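PDB 6ICN: methylxanthine N1-demethylase NdmA from Pseudomonas putida, which catalyses the N1-demethylation of caffeine to theobromine and formaldehyde as a Rieske-type non-heme iron oxygenase, using NADH and molecular oxygen. Local coordinates for residues P172-A177 with S275-N280. Sequence-based numbering, arbitrary orientation.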
loop_
_atom_site.group_PDB
_atom_site.type_symbol
_atom_site.label_atom_id
_atom_site.label_comp_id
_atom_site.label_asym_id
_atom_site.label_seq_id
_atom_site.Cartn_x
_atom_site.Cartn_y
_atom_site.Cartn_z
ATOM N N PRO A 172 8.544 13.887 -19.620
ATOM C CA PRO A 172 8.496 15.054 -18.726
ATOM C C PRO A 172 8.732 14.657 -17.276
ATOM O O PRO A 172 8.434 13.534 -16.863
ATOM C CB PRO A 172 7.088 15.626 -18.931
ATOM C CG PRO A 172 6.335 14.611 -19.737
ATOM C CD PRO A 172 7.319 13.723 -20.423
ATOM N N TYR A 173 9.267 15.608 -16.499
ATOM C CA TYR A 173 9.482 15.418 -15.069
ATOM C C TYR A 173 8.812 16.552 -14.297
ATOM O O TYR A 173 8.895 17.725 -14.675
ATOM C CB TYR A 173 10.987 15.305 -14.725
ATOM C CG TYR A 173 11.853 16.494 -15.092
ATOM C CD1 TYR A 173 12.277 16.708 -16.412
ATOM C CD2 TYR A 173 12.266 17.411 -14.114
ATOM C CE1 TYR A 173 13.075 17.802 -16.741
ATOM C CE2 TYR A 173 13.077 18.494 -14.440
ATOM C CZ TYR A 173 13.477 18.689 -15.744
ATOM O OH TYR A 173 14.252 19.782 -16.066
ATOM N N TRP A 174 8.120 16.193 -13.229
ATOM C CA TRP A 174 7.316 17.146 -12.473
ATOM C C TRP A 174 8.047 17.558 -11.207
ATOM O O TRP A 174 8.536 16.700 -10.473
ATOM C CB TRP A 174 5.978 16.523 -12.103
ATOM C CG TRP A 174 5.091 16.304 -13.263
ATOM C CD1 TRP A 174 5.204 15.332 -14.224
ATOM C CD2 TRP A 174 3.926 17.047 -13.569
ATOM N NE1 TRP A 174 4.178 15.449 -15.123
ATOM C CE2 TRP A 174 3.375 16.492 -14.746
ATOM C CE3 TRP A 174 3.301 18.139 -12.977
ATOM C CZ2 TRP A 174 2.217 16.988 -15.322
ATOM C CZ3 TRP A 174 2.142 18.634 -13.554
ATOM C CH2 TRP A 174 1.617 18.058 -14.714
ATOM N N TRP A 175 8.112 18.864 -10.947
ATOM C CA TRP A 175 8.705 19.382 -9.722
ATOM C C TRP A 175 7.722 20.275 -8.981
ATOM O O TRP A 175 6.952 21.023 -9.587
ATOM C CB TRP A 175 9.966 20.204 -10.003
ATOM C CG TRP A 175 11.215 19.423 -10.295
ATOM C CD1 TRP A 175 11.348 18.062 -10.377
ATOM C CD2 TRP A 175 12.516 19.972 -10.500
ATOM N NE1 TRP A 175 12.665 17.736 -10.640
ATOM C CE2 TRP A 175 13.398 18.892 -10.717
ATOM C CE3 TRP A 175 13.027 21.277 -10.523
ATOM C CZ2 TRP A 175 14.758 19.081 -10.956
ATOM C CZ3 TRP A 175 14.389 21.460 -10.768
ATOM C CH2 TRP A 175 15.231 20.365 -10.971
ATOM N N ASP A 176 7.775 20.213 -7.653
ATOM C CA ASP A 176 7.051 21.141 -6.798
ATOM C C ASP A 176 7.883 22.416 -6.640
ATOM O O ASP A 176 8.371 22.754 -5.564
ATOM C CB ASP A 176 6.763 20.488 -5.450
ATOM C CG ASP A 176 5.863 21.327 -4.568
ATOM O OD1 ASP A 176 4.770 21.723 -5.016
ATOM O OD2 ASP A 176 6.237 21.569 -3.399
ATOM N N ALA A 177 8.081 23.100 -7.767
ATOM C CA ALA A 177 8.818 24.358 -7.796
ATOM C C ALA A 177 8.334 25.152 -8.998
ATOM O O ALA A 177 7.807 24.591 -9.959
ATOM C CB ALA A 177 10.330 24.134 -7.877
ATOM N N SER A 275 0.613 27.760 -9.563
ATOM C CA SER A 275 1.426 28.645 -8.733
ATOM C C SER A 275 2.612 27.946 -8.087
ATOM O O SER A 275 3.565 28.629 -7.687
ATOM C CB SER A 275 0.561 29.280 -7.637
ATOM O OG SER A 275 0.234 28.333 -6.638
ATOM N N HIS A 276 2.590 26.613 -7.947
ATOM C CA HIS A 276 3.689 25.945 -7.257
ATOM C C HIS A 276 4.237 24.714 -7.973
ATOM O O HIS A 276 5.006 23.955 -7.363
ATOM C CB HIS A 276 3.269 25.556 -5.830
ATOM C CG HIS A 276 2.068 24.668 -5.773
ATOM N ND1 HIS A 276 2.161 23.300 -5.616
ATOM C CD2 HIS A 276 0.745 24.948 -5.865
ATOM C CE1 HIS A 276 0.945 22.777 -5.602
ATOM N NE2 HIS A 276 0.069 23.755 -5.757
ATOM N N THR A 277 3.875 24.483 -9.235
ATOM C CA THR A 277 4.206 23.237 -9.916
ATOM C C THR A 277 4.760 23.516 -11.302
ATOM O O THR A 277 4.299 24.436 -11.983
ATOM C CB THR A 277 2.953 22.355 -10.056
ATOM O OG1 THR A 277 2.362 22.165 -8.769
ATOM C CG2 THR A 277 3.291 20.988 -10.668
ATOM N N THR A 278 5.743 22.723 -11.712
ATOM C CA THR A 278 6.228 22.737 -13.083
ATOM C C THR A 278 6.177 21.335 -13.666
ATOM O O THR A 278 6.474 20.346 -12.984
ATOM C CB THR A 278 7.665 23.276 -13.208
ATOM O OG1 THR A 278 8.478 22.762 -12.150
ATOM C CG2 THR A 278 7.655 24.800 -13.157
ATOM N N LYS A 279 5.793 21.262 -14.936
ATOM C CA LYS A 279 6.008 20.078 -15.753
ATOM C C LYS A 279 7.151 20.424 -16.694
ATOM O O LYS A 279 7.037 21.356 -17.506
ATOM C CB LYS A 279 4.731 19.709 -16.514
ATOM C CG LYS A 279 4.879 18.529 -17.458
ATOM C CD LYS A 279 3.566 18.342 -18.230
ATOM C CE LYS A 279 3.640 17.086 -19.094
ATOM N NZ LYS A 279 2.325 16.831 -19.799
ATOM N N ASN A 280 8.270 19.725 -16.550
ATOM C CA ASN A 280 9.510 20.118 -17.196
ATOM C C ASN A 280 9.859 19.178 -18.341
ATOM O O ASN A 280 9.624 17.970 -18.266
ATOM C CB ASN A 280 10.639 20.182 -16.172
ATOM C CG ASN A 280 10.307 21.151 -15.051
ATOM O OD1 ASN A 280 10.339 22.369 -15.253
ATOM N ND2 ASN A 280 9.924 20.622 -13.888
HETATM O O HOH W 1 3.369 20.650 -6.954
#
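Two antiparallel strands at the edge of the seven-stranded sheet of the oxygenase domain meet here, Tyr-173, Trp-174 and Trp-175 pairing with Asn-280, Lys-279 and Thr-278. Tyr-173 and Asn-280 form a hydrogen-bonded pair, and Tyr-173 O accepts twice from the asparagine: from N at 2.8 Å and from side-chain ND2 at 3.2 Å, the two donors lying on opposite faces of the carbonyl plane. Asn-280 suits this spot because its ND2 also donates a hydrogen bond to Thr-278 OG1, while its OD1 is hydrogen-bonded to Ser-270 OG. With CG set between backbone N and carbonyl carbon (chi1 60°), the Tyr-173 ring folds over Asn-280, whose CB sits 3.4 Å from the ring centroid in a CH-pi contact. Phe-304 of the caffeine pocket stacks on this tyrosine, and Asn-268 and Arg-182 bond its hydroxyl; replacing Tyr-173 by alanine would probably uncover Asn-280 CB and leave Phe-304, Asn-268 and Arg-182 without their ring and hydroxyl partner. On the other face, Lys-279 has the long aliphatic chain needed to cover the Trp-174 indole, CB 3.8 Å from the six-membered ring's centroid in a CH-pi contact, while NZ reaches Glu-43 and Val-38 O. Past the Trp-175/Thr-278 pair, Ala-177 O accepts from Thr-278 OG1 (2.9 Å), and His-276 ND1 gives Asp-176 OD1 a nearly straight bond (3.1 Å, 171°) lying in the imidazole plane; Lys-317 pairs with the other carboxylate oxygen. The Trp-175 side faces helices 179-186 and 293-313, as expected of the helix-grip fold of Rieske oxygenase catalytic domains.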